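Long-range contacts in cytoplasmic Protein STM1381 (PDB 3SOZ), which is of unknown function but, as a putative member of the class I glutamine amidotransferase-like family, has the sheet-and-helix fold of that group: residues V75-G80 and M116-S122; G211-C215 and V242-K248; G157-N162 and S174-L180. All coordinates share one frame; numbering follows the deposited sequence.

Contact 1: V75-G80 and M116-S122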
ATOM      1  N   VAL A  75     -26.755  -2.339  -0.139  1.00 58.21           N
ATOM      2  CA  VAL A  75     -25.850  -1.255   0.297  1.00 56.79           C
ATOM      3  C   VAL A  75     -24.539  -1.778   0.877  1.00 55.13           C
ATOM      4  O   VAL A  75     -24.517  -2.535   1.874  1.00 54.30           O
ATOM      5  CB  VAL A  75     -26.492  -0.358   1.347  1.00 57.08           C
ATOM      6  CG1 VAL A  75     -25.710   0.938   1.450  1.00 57.33           C
ATOM      7  CG2 VAL A  75     -27.975  -0.096   0.985  1.00 57.18           C
ATOM      8  N   ILE A  76     -23.463  -1.382   0.220  1.00 52.91           N
ATOM      9  CA  ILE A  76     -22.149  -1.575   0.755  1.00 51.61           C
ATOM     10  C   ILE A  76     -21.617  -0.249   1.278  1.00 50.24           C
ATOM     11  O   ILE A  76     -21.485   0.721   0.540  1.00 50.54           O
ATOM     12  CB  ILE A  76     -21.196  -2.123  -0.320  1.00 51.92           C
ATOM     13  CG1 ILE A  76     -21.852  -3.308  -1.022  1.00 50.17           C
ATOM     14  CG2 ILE A  76     -19.829  -2.526   0.328  1.00 51.94           C
ATOM     15  CD1 ILE A  76     -21.052  -3.855  -2.162  1.00 49.71           C
ATOM     16  N   SER A  77     -21.268  -0.204   2.541  1.00 48.60           N
ATOM     17  CA  SER A  77     -20.729   1.029   3.052  1.00 47.60           C
ATOM     18  C   SER A  77     -19.480   0.813   3.852  1.00 47.48           C
ATOM     19  O   SER A  77     -19.508   0.214   4.932  1.00 46.41           O
ATOM     20  CB  SER A  77     -21.783   1.782   3.891  1.00 47.86           C
ATOM     21  OG  SER A  77     -21.410   1.888   5.238  1.00 46.34           O
ATOM     22  N   ASP A  78     -18.377   1.328   3.316  1.00 47.70           N
ATOM     23  CA  ASP A  78     -17.101   1.284   4.018  1.00 47.71           C
ATOM     24  C   ASP A  78     -16.671  -0.145   4.377  1.00 47.31           C
ATOM     25  O   ASP A  78     -16.287  -0.403   5.510  1.00 47.85           O
ATOM     26  CB  ASP A  78     -17.197   2.122   5.299  1.00 47.51           C
ATOM     27  CG  ASP A  78     -15.851   2.732   5.712  1.00 48.58           C
ATOM     28  OD1 ASP A  78     -14.818   2.637   4.978  1.00 44.22           O
ATOM     29  OD2 ASP A  78     -15.856   3.291   6.813  1.00 51.50           O
ATOM     30  N   ILE A  79     -16.766  -1.073   3.436  1.00 46.33           N
ATOM     31  CA  ILE A  79     -16.272  -2.405   3.649  1.00 45.96           C
ATOM     32  C   ILE A  79     -15.403  -2.798   2.498  1.00 45.15           C
ATOM     33  O   ILE A  79     -15.844  -2.789   1.374  1.00 46.27           O
ATOM     34  CB  ILE A  79     -17.412  -3.372   3.628  1.00 46.79           C
ATOM     35  CG1 ILE A  79     -18.461  -3.000   4.667  1.00 47.16           C
ATOM     36  CG2 ILE A  79     -16.897  -4.788   3.880  1.00 47.16           C
ATOM     37  CD1 ILE A  79     -18.020  -3.342   6.072  1.00 48.67           C
ATOM     38  N   GLY A  80     -14.177  -3.177   2.755  1.00 44.78           N
ATOM     39  CA  GLY A  80     -13.270  -3.603   1.677  1.00 44.21           C
ATOM     40  C   GLY A  80     -13.615  -4.889   0.941  1.00 44.17           C
ATOM     41  O   GLY A  80     -14.257  -5.787   1.477  1.00 42.66           O
HETATM   42  N   MSE A 116     -22.862   1.974  -3.314  1.00 51.58           N
HETATM   43  CA  MSE A 116     -21.643   2.010  -2.530  1.00 51.36           C
HETATM   44  C   MSE A 116     -21.405   3.406  -1.971  1.00 51.00           C
HETATM   45  O   MSE A 116     -21.369   4.396  -2.719  1.00 50.05           O
HETATM   46  CB  MSE A 116     -20.420   1.528  -3.326  1.00 51.78           C
HETATM   47  CG  MSE A 116     -19.090   1.519  -2.494  1.00 53.12           C
HETATM   48 SE   MSE A 116     -17.572   0.567  -3.352  1.00 58.68          SE
HETATM   49  CE  MSE A 116     -17.985  -1.160  -2.596  1.00 53.38           C
ATOM     50  N   ILE A 117     -21.248   3.457  -0.648  1.00 50.48           N
ATOM     51  CA  ILE A 117     -20.907   4.685   0.070  1.00 49.44           C
ATOM     52  C   ILE A 117     -19.423   4.687   0.397  1.00 49.24           C
ATOM     53  O   ILE A 117     -18.887   3.703   0.921  1.00 49.49           O
ATOM     54  CB  ILE A 117     -21.704   4.797   1.364  1.00 49.03           C
ATOM     55  CG1 ILE A 117     -23.191   4.608   1.040  1.00 47.45           C
ATOM     56  CG2 ILE A 117     -21.383   6.128   2.073  1.00 47.69           C
ATOM     57  CD1 ILE A 117     -24.084   4.367   2.244  1.00 43.78           C
ATOM     58  N   GLY A 118     -18.757   5.794   0.090  1.00 48.61           N
ATOM     59  CA  GLY A 118     -17.300   5.902   0.318  1.00 47.30           C
ATOM     60  C   GLY A 118     -16.848   5.894   1.762  1.00 46.20           C
ATOM     61  O   GLY A 118     -17.653   5.797   2.687  1.00 45.17           O
ATOM     62  N   GLY A 119     -15.537   6.025   1.940  1.00 46.15           N
ATOM     63  CA  GLY A 119     -14.886   5.899   3.254  1.00 45.57           C
ATOM     64  C   GLY A 119     -13.520   5.217   3.064  1.00 45.08           C
ATOM     65  O   GLY A 119     -13.069   4.988   1.940  1.00 45.54           O
ATOM     66  N   TYR A 120     -12.866   4.879   4.158  1.00 43.48           N
ATOM     67  CA  TYR A 120     -11.560   4.334   4.059  1.00 42.93           C
ATOM     68  C   TYR A 120     -11.461   2.948   3.407  1.00 42.97           C
ATOM     69  O   TYR A 120     -10.427   2.620   2.801  1.00 43.33           O
ATOM     70  CB  TYR A 120     -10.926   4.310   5.444  1.00 42.02           C
ATOM     71  CG  TYR A 120     -10.392   5.643   5.813  1.00 41.35           C
ATOM     72  CD1 TYR A 120     -10.743   6.784   5.077  1.00 38.87           C
ATOM     73  CD2 TYR A 120      -9.552   5.790   6.911  1.00 41.07           C
ATOM     74  CE1 TYR A 120     -10.244   8.040   5.436  1.00 41.29           C
ATOM     75  CE2 TYR A 120      -9.055   7.057   7.296  1.00 41.04           C
ATOM     76  CZ  TYR A 120      -9.407   8.168   6.561  1.00 41.05           C
ATOM     77  OH  TYR A 120      -8.929   9.388   6.944  1.00 38.43           O
ATOM     78  N   LEU A 121     -12.496   2.131   3.552  1.00 41.62           N
ATOM     79  CA  LEU A 121     -12.488   0.828   2.928  1.00 41.03           C
ATOM     80  C   LEU A 121     -13.467   0.708   1.734  1.00 40.99           C
ATOM     81  O   LEU A 121     -14.040  -0.359   1.492  1.00 40.03           O
ATOM     82  CB  LEU A 121     -12.783  -0.225   3.988  1.00 40.27           C
ATOM     83  CG  LEU A 121     -11.685  -0.421   5.005  1.00 40.44           C
ATOM     84  CD1 LEU A 121     -12.199  -1.214   6.172  1.00 37.77           C
ATOM     85  CD2 LEU A 121     -10.417  -1.071   4.344  1.00 41.89           C
ATOM     86  N   SER A 122     -13.663   1.807   1.021  1.00 41.42           N
ATOM     87  CA  SER A 122     -14.517   1.838  -0.144  1.00 43.27           C
ATOM     88  C   SER A 122     -13.649   2.208  -1.308  1.00 44.30           C
ATOM     89  O   SER A 122     -12.543   2.812  -1.157  1.00 44.16           O
ATOM     90  CB  SER A 122     -15.621   2.899  -0.031  1.00 43.69           C
ATOM     91  OG  SER A 122     -16.615   2.612   0.955  1.00 46.69           O
TER
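Ile76 lays its CG2 branch against the methyl end of selenomethionine Met116, CG2 to CE 3.7 Å, while on the opposite face of the sheet Ser77 CB meets Ile117 CD1, which Val75 also touches. The Met116 chain leaves extended, with CG anti to the backbone N, and bends only at its last torsion (chi3 -89°), which turns CE back over Ile76. Between the two layers the strands run parallel, and Ile117 N binds Ile76 O at 3.0 Å. Farther along, Asp78 carries the contact. Its OD1 takes the N-H of Leu121 at 2.8 Å, nearly straight (169°), so the carboxylate grips the turn from Gly119 to Ser122. The Asp78 amide divides itself between two weak bonds, to Ile117 O (3.4 Å) and to Ser122 OG (3.2 Å); the same hydroxyl also lies very close to Ile117 O, probably as its donor. A glycerol, probably from the crystallisation liquor, is hydrogen-bonded by Tyr120 N beside the Asp78 carboxylate. In the parallel part of the mixed sheet, strand 5-10 flanks strand 73-77 across from strand 113-117, strand 211-216 pairs with Met116, and Phe84 of helix 81-85 packs on Ile76 and Ile79.

Contact 2: G211-C215 and V242-K248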
ATOM      1  N   GLY A 211     -29.817  -3.317 -14.165  1.00 69.11           N
ATOM      2  CA  GLY A 211     -29.747  -2.730 -12.823  1.00 68.90           C
ATOM      3  C   GLY A 211     -29.250  -1.307 -12.691  1.00 68.81           C
ATOM      4  O   GLY A 211     -28.464  -0.827 -13.520  1.00 68.47           O
ATOM      5  N   LYS A 212     -29.703  -0.650 -11.623  1.00 68.81           N
ATOM      6  CA  LYS A 212     -29.256   0.708 -11.274  1.00 69.48           C
ATOM      7  C   LYS A 212     -28.151   0.776 -10.181  1.00 68.64           C
ATOM      8  O   LYS A 212     -28.291   0.195  -9.092  1.00 68.93           O
ATOM      9  CB  LYS A 212     -30.477   1.516 -10.844  1.00 70.02           C
ATOM     10  CG  LYS A 212     -31.586   1.484 -11.898  1.00 74.22           C
ATOM     11  CD  LYS A 212     -32.783   2.403 -11.550  1.00 79.08           C
ATOM     12  CE  LYS A 212     -34.096   1.871 -12.156  1.00 81.03           C
ATOM     13  NZ  LYS A 212     -34.606   0.602 -11.485  1.00 82.11           N
ATOM     14  N   VAL A 213     -27.066   1.491 -10.471  1.00 67.51           N
ATOM     15  CA  VAL A 213     -25.940   1.632  -9.528  1.00 66.20           C
ATOM     16  C   VAL A 213     -25.741   3.057  -9.074  1.00 65.35           C
ATOM     17  O   VAL A 213     -25.870   4.000  -9.852  1.00 65.49           O
ATOM     18  CB  VAL A 213     -24.552   1.196 -10.116  1.00 66.23           C
ATOM     19  CG1 VAL A 213     -23.611   0.740  -8.995  1.00 64.90           C
ATOM     20  CG2 VAL A 213     -24.693   0.099 -11.104  1.00 66.57           C
ATOM     21  N   CYS A 214     -25.354   3.207  -7.817  1.00 64.11           N
ATOM     22  CA  CYS A 214     -25.023   4.519  -7.301  1.00 62.98           C
ATOM     23  C   CYS A 214     -23.762   4.496  -6.406  1.00 61.91           C
ATOM     24  O   CYS A 214     -23.588   3.609  -5.561  1.00 61.21           O
ATOM     25  CB  CYS A 214     -26.239   5.079  -6.568  1.00 62.60           C
ATOM     26  SG  CYS A 214     -26.023   6.684  -5.847  1.00 65.33           S
ATOM     27  N   CYS A 215     -22.889   5.471  -6.646  1.00 60.77           N
ATOM     28  CA  CYS A 215     -21.704   5.723  -5.857  1.00 59.75           C
ATOM     29  C   CYS A 215     -21.802   7.075  -5.201  1.00 58.74           C
ATOM     30  O   CYS A 215     -22.061   8.083  -5.855  1.00 58.57           O
ATOM     31  CB  CYS A 215     -20.493   5.734  -6.744  1.00 59.42           C
ATOM     32  SG  CYS A 215     -20.175   4.121  -7.365  1.00 64.97           S
ATOM     33  N   VAL A 242     -32.084   8.298  -2.597  1.00 68.98           N
ATOM     34  CA  VAL A 242     -31.014   7.607  -3.312  1.00 69.51           C
ATOM     35  C   VAL A 242     -31.444   6.157  -3.542  1.00 70.10           C
ATOM     36  O   VAL A 242     -31.254   5.570  -4.621  1.00 69.50           O
ATOM     37  CB  VAL A 242     -29.683   7.618  -2.505  1.00 69.41           C
ATOM     38  CG1 VAL A 242     -28.535   7.003  -3.333  1.00 69.18           C
ATOM     39  CG2 VAL A 242     -29.314   9.020  -2.113  1.00 69.62           C
ATOM     40  N   LEU A 243     -32.011   5.598  -2.486  1.00 70.90           N
ATOM     41  CA  LEU A 243     -32.478   4.237  -2.474  1.00 72.18           C
ATOM     42  C   LEU A 243     -33.664   4.063  -3.418  1.00 73.21           C
ATOM     43  O   LEU A 243     -33.573   3.311  -4.375  1.00 73.69           O
ATOM     44  CB  LEU A 243     -32.815   3.837  -1.041  1.00 72.03           C
ATOM     45  CG  LEU A 243     -31.794   2.968  -0.290  1.00 72.11           C
ATOM     46  CD1 LEU A 243     -30.375   3.037  -0.852  1.00 71.23           C
ATOM     47  CD2 LEU A 243     -31.806   3.356   1.156  1.00 71.78           C
ATOM     48  N   HIS A 244     -34.760   4.779  -3.186  1.00 74.39           N
ATOM     49  CA  HIS A 244     -35.852   4.779  -4.165  1.00 75.26           C
ATOM     50  C   HIS A 244     -35.338   4.935  -5.611  1.00 75.02           C
ATOM     51  O   HIS A 244     -35.755   4.199  -6.484  1.00 75.75           O
ATOM     52  CB  HIS A 244     -36.966   5.785  -3.815  1.00 75.25           C
ATOM     53  CG  HIS A 244     -37.755   5.415  -2.587  1.00 76.95           C
ATOM     54  ND1 HIS A 244     -37.990   6.300  -1.551  1.00 78.02           N
ATOM     55  CD2 HIS A 244     -38.357   4.252  -2.228  1.00 78.25           C
ATOM     56  CE1 HIS A 244     -38.709   5.704  -0.614  1.00 78.69           C
ATOM     57  NE2 HIS A 244     -38.945   4.460  -1.000  1.00 79.46           N
ATOM     58  N   THR A 245     -34.398   5.830  -5.859  1.00 74.87           N
ATOM     59  CA  THR A 245     -33.850   5.961  -7.213  1.00 75.07           C
ATOM     60  C   THR A 245     -33.282   4.653  -7.795  1.00 76.17           C
ATOM     61  O   THR A 245     -33.411   4.405  -9.000  1.00 76.43           O
ATOM     62  CB  THR A 245     -32.800   7.054  -7.275  1.00 74.77           C
ATOM     63  OG1 THR A 245     -33.320   8.209  -6.623  1.00 73.87           O
ATOM     64  CG2 THR A 245     -32.434   7.403  -8.700  1.00 73.05           C
ATOM     65  N   ILE A 246     -32.665   3.817  -6.956  1.00 77.14           N
ATOM     66  CA  ILE A 246     -32.134   2.525  -7.434  1.00 77.99           C
ATOM     67  C   ILE A 246     -33.044   1.299  -7.218  1.00 78.74           C
ATOM     68  O   ILE A 246     -32.632   0.183  -7.542  1.00 79.02           O
ATOM     69  CB  ILE A 246     -30.700   2.184  -6.888  1.00 77.76           C
ATOM     70  CG1 ILE A 246     -30.685   2.122  -5.368  1.00 77.54           C
ATOM     71  CG2 ILE A 246     -29.661   3.132  -7.420  1.00 77.29           C
ATOM     72  CD1 ILE A 246     -29.531   1.327  -4.847  1.00 79.43           C
ATOM     73  N   LYS A 247     -34.252   1.496  -6.683  1.00 79.75           N
ATOM     74  CA  LYS A 247     -35.213   0.386  -6.514  1.00 81.22           C
ATOM     75  C   LYS A 247     -35.378  -0.429  -7.805  1.00 82.16           C
ATOM     76  O   LYS A 247     -35.585   0.133  -8.895  1.00 81.54           O
ATOM     77  CB  LYS A 247     -36.580   0.871  -6.012  1.00 81.26           C
ATOM     78  CG  LYS A 247     -37.468  -0.243  -5.478  1.00 81.37           C
ATOM     79  CD  LYS A 247     -38.925   0.177  -5.453  1.00 84.05           C
ATOM     80  CE  LYS A 247     -39.817  -0.901  -4.825  1.00 85.64           C
ATOM     81  NZ  LYS A 247     -41.227  -0.421  -4.619  1.00 85.78           N
ATOM     82  N   LYS A 248     -35.284  -1.754  -7.660  1.00 83.66           N
ATOM     83  CA  LYS A 248     -35.155  -2.662  -8.815  1.00 85.15           C
ATOM     84  C   LYS A 248     -36.403  -2.781  -9.749  1.00 85.42           C
ATOM     85  O   LYS A 248     -37.284  -3.654  -9.626  1.00 85.44           O
ATOM     86  CB  LYS A 248     -34.569  -4.034  -8.399  1.00 85.14           C
ATOM     87  CG  LYS A 248     -35.508  -5.043  -7.737  1.00 87.09           C
ATOM     88  CD  LYS A 248     -35.118  -6.478  -8.180  1.00 89.18           C
ATOM     89  CE  LYS A 248     -35.546  -7.544  -7.170  1.00 89.33           C
ATOM     90  NZ  LYS A 248     -34.532  -8.646  -7.152  1.00 90.30           N
ATOM     91  OXT LYS A 248     -36.539  -1.968 -10.682  1.00 85.77           O
TER
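Val242 opens the contact from the helix, pointing CG1 at the sulfur of Cys214, with CG1 to SG 3.6 Å. Cys214 meets it because its SG stands anti to the backbone N (chi1 179°), and Leu115 of the adjoining strand packs against both residues. Three residues on, Thr245 contributes mainly its carbonyl: Lys212 CD passes Thr245 O at 3.3 Å, while the threonine hydroxyl is hydrogen-bonded back to Asn241 O within the helix. Ile246 follows as the broadest apolar piece. Its CG2 branch reaches in between the strand residues, 3.9 Å from Lys212 CB and 4.0 Å from Cys214 CB, and also lies against the peptide carbonyl of Lys212. Met205 of strand 200-208 packs on Thr245, Ile246 and Cys214, closing this patch from the next strand. Lys247 turns its own side chain away but offers its carbonyl: Lys212 NZ donates to Lys247 O at 2.8 Å, approaching tilted by 30° from the carbonyl plane. The Lys212 chain runs almost extended alongside Thr245 and Ile246 and bends at its final torsion, bringing the ammonium group to this oxygen. Lys248 closes the chain, its terminal carboxylate forming a salt bridge with the same ammonium, Lys212 NZ to Lys248 OXT 3.3 Å; the Lys248 side-chain nitrogen is hydrogen-bonded to Ala69 O. The strand and helix segments run roughly antiparallel (154°), their axes 8.6 Å apart at closest. The contact thus grades from buried and apolar at Val242 to charged and more exposed at the C-terminus. One lysine gathers a main-chain carbonyl and a carboxylate, and its positive charge probably offsets both the terminal negative charge and the partial negative charge of the carbonyl groups at the C-terminal side of the helix.

Contact 3: G157-N162 and S174-L180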
ATOM      1  N   GLY A 157     -12.889  21.155   5.312  1.00 51.21           N
ATOM      2  CA  GLY A 157     -14.248  20.885   4.918  1.00 52.10           C
ATOM      3  C   GLY A 157     -14.481  21.542   3.592  1.00 53.27           C
ATOM      4  O   GLY A 157     -13.852  22.520   3.269  1.00 53.89           O
ATOM      5  N   CYS A 158     -15.397  21.016   2.817  1.00 54.31           N
ATOM      6  CA  CYS A 158     -15.659  21.599   1.548  1.00 55.52           C
ATOM      7  C   CYS A 158     -17.099  21.328   1.241  1.00 56.56           C
ATOM      8  O   CYS A 158     -17.599  20.250   1.563  1.00 56.65           O
ATOM      9  CB  CYS A 158     -14.740  20.950   0.536  1.00 55.92           C
ATOM     10  SG  CYS A 158     -15.059  21.355  -1.155  1.00 56.09           S
ATOM     11  N   LYS A 159     -17.783  22.336   0.682  1.00 57.97           N
ATOM     12  CA  LYS A 159     -19.194  22.207   0.270  1.00 58.61           C
ATOM     13  C   LYS A 159     -19.331  21.715  -1.162  1.00 58.91           C
ATOM     14  O   LYS A 159     -18.712  22.246  -2.098  1.00 57.85           O
ATOM     15  CB  LYS A 159     -19.958  23.510   0.432  1.00 58.78           C
ATOM     16  CG  LYS A 159     -19.980  24.034   1.865  1.00 62.96           C
ATOM     17  CD  LYS A 159     -21.111  25.060   2.123  1.00 67.01           C
ATOM     18  CE  LYS A 159     -20.760  25.975   3.283  1.00 68.74           C
ATOM     19  NZ  LYS A 159     -21.031  27.406   2.908  1.00 71.34           N
ATOM     20  N   ALA A 160     -20.159  20.685  -1.312  1.00 60.05           N
ATOM     21  CA  ALA A 160     -20.445  20.102  -2.602  1.00 61.06           C
ATOM     22  C   ALA A 160     -21.434  20.995  -3.308  1.00 62.44           C
ATOM     23  O   ALA A 160     -22.307  21.616  -2.663  1.00 63.09           O
ATOM     24  CB  ALA A 160     -21.042  18.748  -2.422  1.00 60.72           C
ATOM     25  N   VAL A 161     -21.304  21.076  -4.624  1.00 63.36           N
ATOM     26  CA  VAL A 161     -22.342  21.704  -5.436  1.00 64.40           C
ATOM     27  C   VAL A 161     -23.011  20.714  -6.392  1.00 64.61           C
ATOM     28  O   VAL A 161     -22.331  19.975  -7.106  1.00 64.50           O
ATOM     29  CB  VAL A 161     -21.826  22.959  -6.213  1.00 64.64           C
ATOM     30  CG1 VAL A 161     -21.375  24.066  -5.243  1.00 63.60           C
ATOM     31  CG2 VAL A 161     -20.703  22.580  -7.226  1.00 66.57           C
ATOM     32  N   ASN A 162     -24.347  20.703  -6.365  1.00 65.59           N
ATOM     33  CA  ASN A 162     -25.204  20.112  -7.407  1.00 65.80           C
ATOM     34  C   ASN A 162     -24.824  20.459  -8.856  1.00 66.53           C
ATOM     35  O   ASN A 162     -24.146  21.425  -9.154  1.00 66.45           O
ATOM     36  CB  ASN A 162     -26.648  20.519  -7.177  1.00 65.30           C
ATOM     37  CG  ASN A 162     -27.258  19.858  -5.976  1.00 64.79           C
ATOM     38  OD1 ASN A 162     -26.779  18.835  -5.515  1.00 65.00           O
ATOM     39  ND2 ASN A 162     -28.334  20.442  -5.455  1.00 64.67           N
ATOM     40  N   SER A 174     -29.962  23.042  -2.570  1.00 71.74           N
ATOM     41  CA  SER A 174     -28.950  23.526  -3.533  1.00 71.34           C
ATOM     42  C   SER A 174     -27.558  23.655  -2.929  1.00 70.24           C
ATOM     43  O   SER A 174     -26.548  23.472  -3.631  1.00 69.52           O
ATOM     44  CB  SER A 174     -29.367  24.862  -4.184  1.00 71.66           C
ATOM     45  OG  SER A 174     -29.333  25.932  -3.251  1.00 72.12           O
ATOM     46  N   GLU A 175     -27.535  23.990  -1.637  1.00 69.39           N
ATOM     47  CA  GLU A 175     -26.306  24.119  -0.856  1.00 68.75           C
ATOM     48  C   GLU A 175     -26.088  22.904   0.076  1.00 66.61           C
ATOM     49  O   GLU A 175     -26.997  22.467   0.820  1.00 66.34           O
ATOM     50  CB  GLU A 175     -26.319  25.457  -0.094  1.00 70.06           C
ATOM     51  CG  GLU A 175     -25.589  25.475   1.281  1.00 74.71           C
ATOM     52  CD  GLU A 175     -24.954  26.836   1.631  1.00 79.60           C
ATOM     53  OE1 GLU A 175     -24.424  27.520   0.702  1.00 81.62           O
ATOM     54  OE2 GLU A 175     -24.969  27.194   2.841  1.00 80.05           O
ATOM     55  N   TRP A 176     -24.881  22.351  -0.001  1.00 63.74           N
ATOM     56  CA  TRP A 176     -24.490  21.164   0.775  1.00 60.63           C
ATOM     57  C   TRP A 176     -23.789  21.518   2.089  1.00 58.24           C
ATOM     58  O   TRP A 176     -23.095  22.543   2.177  1.00 57.77           O
ATOM     59  CB  TRP A 176     -23.533  20.329  -0.053  1.00 60.80           C
ATOM     60  CG  TRP A 176     -24.180  19.448  -1.084  1.00 60.92           C
ATOM     61  CD1 TRP A 176     -24.533  19.791  -2.365  1.00 61.24           C
ATOM     62  CD2 TRP A 176     -24.491  18.055  -0.945  1.00 61.41           C
ATOM     63  NE1 TRP A 176     -25.053  18.701  -3.025  1.00 61.29           N
ATOM     64  CE2 TRP A 176     -25.044  17.623  -2.177  1.00 61.08           C
ATOM     65  CE3 TRP A 176     -24.347  17.119   0.101  1.00 60.71           C
ATOM     66  CZ2 TRP A 176     -25.462  16.291  -2.387  1.00 60.58           C
ATOM     67  CZ3 TRP A 176     -24.785  15.799  -0.107  1.00 58.55           C
ATOM     68  CH2 TRP A 176     -25.326  15.401  -1.341  1.00 57.93           C
ATOM     69  N   PRO A 177     -23.949  20.667   3.122  1.00 56.31           N
ATOM     70  CA  PRO A 177     -23.110  20.895   4.314  1.00 54.77           C
ATOM     71  C   PRO A 177     -21.677  20.436   4.008  1.00 53.65           C
ATOM     72  O   PRO A 177     -21.467  19.669   3.043  1.00 53.32           O
ATOM     73  CB  PRO A 177     -23.753  20.026   5.386  1.00 54.50           C
ATOM     74  CG  PRO A 177     -24.841  19.204   4.654  1.00 55.35           C
ATOM     75  CD  PRO A 177     -24.712  19.408   3.205  1.00 55.49           C
ATOM     76  N   PRO A 178     -20.681  20.926   4.777  1.00 52.67           N
ATOM     77  CA  PRO A 178     -19.323  20.521   4.410  1.00 52.02           C
ATOM     78  C   PRO A 178     -19.041  19.046   4.766  1.00 51.19           C
ATOM     79  O   PRO A 178     -19.534  18.538   5.763  1.00 51.05           O
ATOM     80  CB  PRO A 178     -18.452  21.461   5.244  1.00 51.31           C
ATOM     81  CG  PRO A 178     -19.292  21.727   6.450  1.00 51.57           C
ATOM     82  CD  PRO A 178     -20.687  21.819   5.958  1.00 52.12           C
ATOM     83  N   LEU A 179     -18.262  18.370   3.935  1.00 50.41           N
ATOM     84  CA  LEU A 179     -17.781  17.026   4.253  1.00 48.96           C
ATOM     85  C   LEU A 179     -16.274  17.155   4.467  1.00 48.43           C
ATOM     86  O   LEU A 179     -15.671  18.052   3.877  1.00 48.42           O
ATOM     87  CB  LEU A 179     -18.113  16.059   3.108  1.00 48.17           C
ATOM     88  CG  LEU A 179     -19.605  15.832   2.821  1.00 46.82           C
ATOM     89  CD1 LEU A 179     -19.773  15.280   1.447  1.00 46.32           C
ATOM     90  CD2 LEU A 179     -20.289  14.918   3.804  1.00 45.79           C
ATOM     91  N   LEU A 180     -15.681  16.262   5.275  1.00 47.34           N
ATOM     92  CA  LEU A 180     -14.258  16.310   5.597  1.00 46.46           C
ATOM     93  C   LEU A 180     -13.320  15.445   4.732  1.00 46.41           C
ATOM     94  O   LEU A 180     -12.083  15.440   4.945  1.00 46.30           O
ATOM     95  CB  LEU A 180     -14.043  16.029   7.066  1.00 46.45           C
ATOM     96  CG  LEU A 180     -14.801  16.947   8.017  1.00 47.75           C
ATOM     97  CD1 LEU A 180     -14.360  16.694   9.442  1.00 49.18           C
ATOM     98  CD2 LEU A 180     -14.470  18.350   7.647  1.00 48.22           C
TER
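Trp176 and Asn162 both send their CG away from the carbonyl carbon and beside the backbone N (chi1 -80° and -71°), and these torsions bring the indole N-H to the amide oxygen. Trp176 NE1 donates to Asn162 OD1 at 3.0 Å. The amide is turned almost square to the indole, with 78° between the planes, and the N-H comes from above the carbonyl plane while OD1 sits at the ring's edge, a little out of its plane. Over one face of the same indole lies the methyl of Ala160, a CH-pi contact with CB 3.6 Å from the centroid of the five-membered ring. The tryptophan is therefore held both by its edge and by its face from a single neighbouring strand.

Toward the other end, the backbones take over. Cys158 and Leu179 form an antiparallel hydrogen-bonded pair: Leu179 N reaches Cys158 O at 3.1 Å, and Cys158 N reaches Leu179 O at 3.2 Å. Pro178, which has no amide hydrogen to give, adds its CA to Cys158 O. Gly157 lies against Leu180, its CA 3.7 Å from CD2 of that leucine. Lys159 extends its methylene chain across the carbonyl of Trp176, and its ammonium group makes a long salt bridge to Glu175, NZ to OE2 3.9 Å.

Strands 157-162 and 175-187 are neighbours in the antiparallel part of the mixed sheet. Strand 192-197 flanks strand 157-162, with Ala195 touching Trp176 and Ile197 packing on Cys158 and Leu179. Phe229 of helix 227-230 covers Trp176, Pro177 and Leu179, and the rings of Phe173 and Phe238 meet the indole edge-to-face.

All three contacts belong to one mixed sheet. Contacts 1 and 2 have centres about 16 Å apart and touch directly, since strands 113-117 and 211-216 are neighbours: Met116 N lies 2.9 Å from Cys214 O, a probable hydrogen bond. Contact 3 touches neither, its nearest atoms about 7 Å from contact 1 and about 8 Å from contact 2, with centres about 20 and 22 Å away. Nevertheless, Trp224 relates it to contact 1, stacking edge-to-face with Tyr120 and sharing a backbone hydrogen bond with Leu180. The glycerol beside contact 1, probably from the crystallisation liquor, may mark a pocket; no catalytic site is established. Tyr120 and Leu180 each also pack on the second subunit.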